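Local coordinates for hypothetical 30.2 KD protein c25g10.02 IN chromosome I (Schizosaccharomyces pombe, PDB 1KCF), which resolves Holliday junctions as a homodimeric endonuclease, cutting four-way DNA junctions at the point of strand exchange, and appears important for maintaining mitochondrial DNA, at residues R41-D46 against N103-K108; L47-F52 against I83-D88. All coordinates share one frame; numbering follows the deposited sequence.

Interaction 1: residues R41-D46 against N103-K108; sequences RVLGID and NTLHEK
Ile-45 and Leu-105 meet tip to tip, methyl against methyl: CD1 of Ile-45 lies 3.5 Å from CD1 of Leu-105, closer than two methyls normally sit. Leu-43, two residues back on the same side of the strand, adds a looser touch, its CD2 standing 4.2 Å from CB of Leu-105. Leu-105 is thus met at its end by one strand residue and at its base by the other. In Ile-45 the ethyl branch bends back beside the backbone N (chi1 -64°) and then runs extended (chi2 175°), which carries CD1 out to the helix. Around this trio, Ile-114 packs on Ile-45, and Phe-56 and Pro-111 on Leu-43. At the start of the strand, Arg-41 reaches the C-terminal end of helix 91-109, giving NH2 to the carbonyl O of Phe-109 and NE to that of Asn-110. The strand alternates in this RNase H-like resolvase: Leu-43 and Ile-45 face helix 91-109, while Val-42 and Asp-46, a magnesium-binding residue like Asp-230, turn to helix 224-253. Between Leu-43, Ile-45 and Leu-105 the contact is apolar and buried, resting on close fit and exclusion of water; Arg-41 supplies a polar link to the helix end.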
loop_
_atom_site.group_PDB
_atom_site.type_symbol
_atom_site.label_atom_id
_atom_site.label_comp_id
_atom_site.label_asym_id
_atom_site.label_seq_id
_atom_site.Cartn_x
_atom_site.Cartn_y
_atom_site.Cartn_z
ATOM N N ARG A 41 -2.194 24.721 -7.627
ATOM C CA ARG A 41 -1.705 23.430 -8.094
ATOM C C ARG A 41 -2.174 22.307 -7.165
ATOM O O ARG A 41 -1.377 21.551 -6.613
ATOM C CB ARG A 41 -0.177 23.450 -8.191
ATOM C CG ARG A 41 0.371 24.594 -9.046
ATOM C CD ARG A 41 1.872 24.457 -9.281
ATOM N NE ARG A 41 2.184 23.443 -10.287
ATOM C CZ ARG A 41 1.984 23.598 -11.594
ATOM N NH1 ARG A 41 1.474 24.729 -12.061
ATOM N NH2 ARG A 41 2.289 22.623 -12.438
ATOM N N VAL A 42 -3.486 22.223 -6.998
ATOM C CA VAL A 42 -4.101 21.214 -6.156
ATOM C C VAL A 42 -4.538 20.038 -7.029
ATOM O O VAL A 42 -5.357 20.196 -7.937
ATOM C CB VAL A 42 -5.329 21.792 -5.430
ATOM C CG1 VAL A 42 -5.962 20.732 -4.545
ATOM C CG2 VAL A 42 -4.910 23.007 -4.600
ATOM N N LEU A 43 -3.977 18.865 -6.760
ATOM C CA LEU A 43 -4.324 17.673 -7.528
ATOM C C LEU A 43 -5.260 16.749 -6.750
ATOM O O LEU A 43 -4.841 16.069 -5.812
ATOM C CB LEU A 43 -3.059 16.903 -7.922
ATOM C CG LEU A 43 -3.306 15.622 -8.727
ATOM C CD1 LEU A 43 -3.890 15.969 -10.091
ATOM C CD2 LEU A 43 -1.999 14.854 -8.889
ATOM N N GLY A 44 -6.531 16.743 -7.138
ATOM C CA GLY A 44 -7.503 15.888 -6.484
ATOM C C GLY A 44 -7.561 14.547 -7.190
ATOM O O GLY A 44 -7.730 14.493 -8.407
ATOM N N ILE A 45 -7.423 13.464 -6.431
ATOM C CA ILE A 45 -7.442 12.128 -7.011
ATOM C C ILE A 45 -8.486 11.184 -6.423
ATOM O O ILE A 45 -8.606 11.038 -5.206
ATOM C CB ILE A 45 -6.068 11.453 -6.877
ATOM C CG1 ILE A 45 -5.029 12.232 -7.680
ATOM C CG2 ILE A 45 -6.148 10.012 -7.361
ATOM C CD1 ILE A 45 -3.621 11.715 -7.510
ATOM N N ASP A 46 -9.240 10.553 -7.313
ATOM C CA ASP A 46 -10.263 9.586 -6.936
ATOM C C ASP A 46 -9.680 8.224 -7.271
ATOM O O ASP A 46 -9.665 7.828 -8.438
ATOM C CB ASP A 46 -11.529 9.805 -7.754
ATOM C CG ASP A 46 -12.676 10.300 -6.918
ATOM O OD1 ASP A 46 -12.936 9.697 -5.858
ATOM O OD2 ASP A 46 -13.318 11.289 -7.327
ATOM N N ASN A 103 5.045 8.659 -10.794
ATOM C CA ASN A 103 5.934 9.478 -11.608
ATOM C C ASN A 103 5.175 10.303 -12.626
ATOM O O ASN A 103 5.465 11.481 -12.817
ATOM C CB ASN A 103 6.953 8.617 -12.367
ATOM C CG ASN A 103 7.846 7.827 -11.448
ATOM O OD1 ASN A 103 8.100 8.227 -10.314
ATOM N ND2 ASN A 103 8.343 6.698 -11.938
ATOM N N THR A 104 4.207 9.681 -13.288
ATOM C CA THR A 104 3.438 10.374 -14.310
ATOM C C THR A 104 2.673 11.571 -13.763
ATOM O O THR A 104 2.574 12.597 -14.432
ATOM C CB THR A 104 2.454 9.421 -15.011
ATOM O OG1 THR A 104 3.170 8.289 -15.517
ATOM C CG2 THR A 104 1.768 10.125 -16.173
ATOM N N LEU A 105 2.132 11.449 -12.554
ATOM C CA LEU A 105 1.383 12.558 -11.966
ATOM C C LEU A 105 2.303 13.702 -11.509
ATOM O O LEU A 105 1.926 14.872 -11.582
ATOM C CB LEU A 105 0.534 12.064 -10.783
ATOM C CG LEU A 105 -0.542 10.998 -11.048
ATOM C CD1 LEU A 105 -1.199 10.609 -9.732
ATOM C CD2 LEU A 105 -1.586 11.514 -12.031
ATOM N N HIS A 106 3.504 13.366 -11.039
ATOM C CA HIS A 106 4.453 14.382 -10.579
ATOM C C HIS A 106 5.090 15.147 -11.730
ATOM O O HIS A 106 5.262 16.364 -11.660
ATOM C CB HIS A 106 5.556 13.745 -9.729
ATOM C CG HIS A 106 5.157 13.505 -8.306
ATOM N ND1 HIS A 106 4.964 14.530 -7.406
ATOM C CD2 HIS A 106 4.882 12.360 -7.637
ATOM C CE1 HIS A 106 4.585 14.028 -6.244
ATOM N NE2 HIS A 106 4.526 12.711 -6.358
ATOM N N GLU A 107 5.430 14.425 -12.790
ATOM C CA GLU A 107 6.068 15.019 -13.956
ATOM C C GLU A 107 5.101 15.828 -14.803
ATOM O O GLU A 107 5.482 16.824 -15.418
ATOM C CB GLU A 107 6.708 13.923 -14.808
ATOM N N LYS A 108 3.847 15.397 -14.829
ATOM C CA LYS A 108 2.836 16.066 -15.632
ATOM C C LYS A 108 2.154 17.246 -14.945
ATOM O O LYS A 108 1.765 18.212 -15.605
ATOM C CB LYS A 108 1.782 15.044 -16.069
ATOM C CG LYS A 108 0.707 15.605 -16.976
ATOM C CD LYS A 108 -0.163 14.502 -17.557
ATOM C CE LYS A 108 -1.236 15.081 -18.471
ATOM N NZ LYS A 108 -2.026 14.018 -19.157
#

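Interaction 2: residues L47-F52 against I83-D88; sequences LGIKNF and IQWTED
Ile-49 sets its CG2 methyl anti to the backbone N (chi1 of the ethyl branch -62°), and Trp-85 swings its indole anti to its own N (chi1 -178°); the two side chains then cross at about a right angle. CG2 of Ile-49 comes 3.9 Å from CZ3 of Trp-85, on the six-membered ring, approaching obliquely. Beside this apolar pair, Lys-50 stretches fully extended beyond CG and meets Glu-87 in a salt bridge. NZ of Lys-50 is 3.6 Å from OE1 of Glu-87 and equally far from OE2, and no hydrogen bond forms. Closer still is the methylene next to it, CE of Lys-50 lying 3.4 Å from OE1 of Glu-87. The salt bridge is thus long, its attraction probably mainly electrostatic, between two partly exposed residues. Glu-87 also places its CA 3.8 Å above one face of the Trp-85 ring, toward its rim, while NE1 of Trp-85 is hydrogen-bonded to the carbonyl O of Ser-93, fixing the indole against helix 91-109. The contact joins the turn between antiparallel strands 42-47 and 52-59 to the loop leading into helix 91-109, with Phe-89 and, from helix 128-151, Arg-134 also packing on Ile-49.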
loop_
_atom_site.group_PDB
_atom_site.type_symbol
_atom_site.label_atom_id
_atom_site.label_comp_id
_atom_site.label_asym_id
_atom_site.label_seq_id
_atom_site.Cartn_x
_atom_site.Cartn_y
_atom_site.Cartn_z
ATOM N N LEU A 47 -9.194 7.518 -6.253
ATOM C CA LEU A 47 -8.575 6.214 -6.456
ATOM C C LEU A 47 -9.474 5.145 -7.062
ATOM O O LEU A 47 -10.557 4.843 -6.550
ATOM C CB LEU A 47 -7.992 5.688 -5.146
ATOM C CG LEU A 47 -6.793 6.452 -4.588
ATOM C CD1 LEU A 47 -6.438 5.897 -3.218
ATOM C CD2 LEU A 47 -5.621 6.338 -5.547
ATOM N N GLY A 48 -8.983 4.577 -8.157
ATOM C CA GLY A 48 -9.678 3.527 -8.872
ATOM C C GLY A 48 -8.704 3.048 -9.927
ATOM O O GLY A 48 -7.743 3.751 -10.236
ATOM N N ILE A 49 -8.917 1.863 -10.476
ATOM C CA ILE A 49 -8.010 1.366 -11.501
ATOM C C ILE A 49 -8.623 1.548 -12.884
ATOM O O ILE A 49 -8.013 2.152 -13.763
ATOM C CB ILE A 49 -7.659 -0.116 -11.254
ATOM C CG1 ILE A 49 -6.930 -0.241 -9.912
ATOM C CG2 ILE A 49 -6.778 -0.644 -12.379
ATOM C CD1 ILE A 49 -6.601 -1.660 -9.507
ATOM N N LYS A 50 -9.841 1.054 -13.073
ATOM C CA LYS A 50 -10.486 1.189 -14.368
ATOM C C LYS A 50 -11.198 2.528 -14.509
ATOM O O LYS A 50 -11.644 2.889 -15.600
ATOM C CB LYS A 50 -11.448 0.019 -14.605
ATOM C CG LYS A 50 -10.718 -1.323 -14.689
ATOM C CD LYS A 50 -11.627 -2.463 -15.109
ATOM C CE LYS A 50 -10.847 -3.776 -15.174
ATOM N NZ LYS A 50 -11.686 -4.923 -15.628
ATOM N N ASN A 51 -11.297 3.268 -13.407
ATOM C CA ASN A 51 -11.925 4.583 -13.436
ATOM C C ASN A 51 -11.178 5.572 -12.544
ATOM O O ASN A 51 -11.768 6.257 -11.700
ATOM C CB ASN A 51 -13.401 4.510 -13.024
ATOM C CG ASN A 51 -13.594 4.076 -11.588
ATOM O OD1 ASN A 51 -14.679 4.232 -11.031
ATOM N ND2 ASN A 51 -12.552 3.519 -10.984
ATOM N N PHE A 52 -9.865 5.626 -12.733
ATOM C CA PHE A 52 -9.016 6.540 -11.985
ATOM C C PHE A 52 -9.436 7.931 -12.434
ATOM O O PHE A 52 -9.507 8.206 -13.629
ATOM C CB PHE A 52 -7.546 6.297 -12.344
ATOM C CG PHE A 52 -6.579 7.206 -11.630
ATOM C CD1 PHE A 52 -6.155 6.916 -10.338
ATOM C CD2 PHE A 52 -6.085 8.343 -12.256
ATOM C CE1 PHE A 52 -5.249 7.750 -9.680
ATOM C CE2 PHE A 52 -5.182 9.183 -11.610
ATOM C CZ PHE A 52 -4.761 8.886 -10.320
ATOM N N ILE A 83 -0.022 5.396 -19.586
ATOM C CA ILE A 83 0.409 4.331 -18.694
ATOM C C ILE A 83 0.141 2.971 -19.327
ATOM O O ILE A 83 -1.005 2.599 -19.580
ATOM C CB ILE A 83 -0.315 4.435 -17.327
ATOM C CG1 ILE A 83 0.176 5.681 -16.589
ATOM C CG2 ILE A 83 -0.067 3.186 -16.491
ATOM C CD1 ILE A 83 -0.525 5.946 -15.286
ATOM N N GLN A 84 1.216 2.242 -19.597
ATOM C CA GLN A 84 1.116 0.922 -20.198
ATOM C C GLN A 84 1.223 -0.095 -19.077
ATOM O O GLN A 84 2.305 -0.336 -18.547
ATOM C CB GLN A 84 2.234 0.721 -21.208
ATOM N N TRP A 85 0.093 -0.687 -18.715
ATOM C CA TRP A 85 0.061 -1.660 -17.638
ATOM C C TRP A 85 -0.928 -2.779 -17.927
ATOM O O TRP A 85 -2.083 -2.530 -18.266
ATOM C CB TRP A 85 -0.324 -0.964 -16.336
ATOM C CG TRP A 85 -0.351 -1.865 -15.149
ATOM C CD1 TRP A 85 0.721 -2.401 -14.504
ATOM C CD2 TRP A 85 -1.513 -2.317 -14.444
ATOM N NE1 TRP A 85 0.301 -3.158 -13.434
ATOM C CE2 TRP A 85 -1.068 -3.121 -13.376
ATOM C CE3 TRP A 85 -2.889 -2.116 -14.610
ATOM C CZ2 TRP A 85 -1.947 -3.726 -12.475
ATOM C CZ3 TRP A 85 -3.767 -2.718 -13.714
ATOM C CH2 TRP A 85 -3.290 -3.513 -12.660
ATOM N N THR A 86 -0.465 -4.013 -17.783
ATOM C CA THR A 86 -1.308 -5.173 -18.020
ATOM C C THR A 86 -2.010 -5.550 -16.723
ATOM O O THR A 86 -1.366 -5.706 -15.684
ATOM C CB THR A 86 -0.475 -6.367 -18.525
ATOM O OG1 THR A 86 0.131 -6.024 -19.778
ATOM C CG2 THR A 86 -1.354 -7.592 -18.715
ATOM N N GLU A 87 -3.330 -5.693 -16.788
ATOM C CA GLU A 87 -4.114 -6.040 -15.613
ATOM C C GLU A 87 -3.517 -7.243 -14.894
ATOM O O GLU A 87 -3.385 -8.323 -15.466
ATOM C CB GLU A 87 -5.566 -6.330 -16.007
ATOM C CG GLU A 87 -6.556 -6.184 -14.858
ATOM C CD GLU A 87 -8.004 -6.283 -15.310
ATOM O OE1 GLU A 87 -8.326 -5.773 -16.404
ATOM O OE2 GLU A 87 -8.825 -6.855 -14.562
ATOM N N ASP A 88 -3.148 -7.035 -13.635
ATOM C CA ASP A 88 -2.564 -8.075 -12.795
ATOM C C ASP A 88 -2.503 -7.473 -11.399
ATOM O O ASP A 88 -1.757 -6.524 -11.158
ATOM C CB ASP A 88 -1.151 -8.423 -13.266
ATOM C CG ASP A 88 -0.551 -9.588 -12.498
ATOM O OD1 ASP A 88 -0.901 -9.773 -11.314
ATOM O OD2 ASP A 88 0.284 -10.314 -13.075
#

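In the fold
Both interactions tie the hairpin of strands 42-47 and 52-59 to the region of helix 91-109, at places whose centres are 15 Å apart. Interaction 1 belongs to the core, joining the strand to the helix itself through aliphatic side chains alone. Interaction 2 lies farther out, between two loops, and pairs a buried isoleucine-tryptophan contact with a partly exposed charge pair. Phe-52, at the end of segment 47-52, packs into interaction 1: its CE1 lies 3.4 Å from CG2 of Ile-45 and its CZ 4.0 Å from CD1 of Leu-105. Asp-46, of the metal site, ends segment 41-46, directly before the turn 47-52.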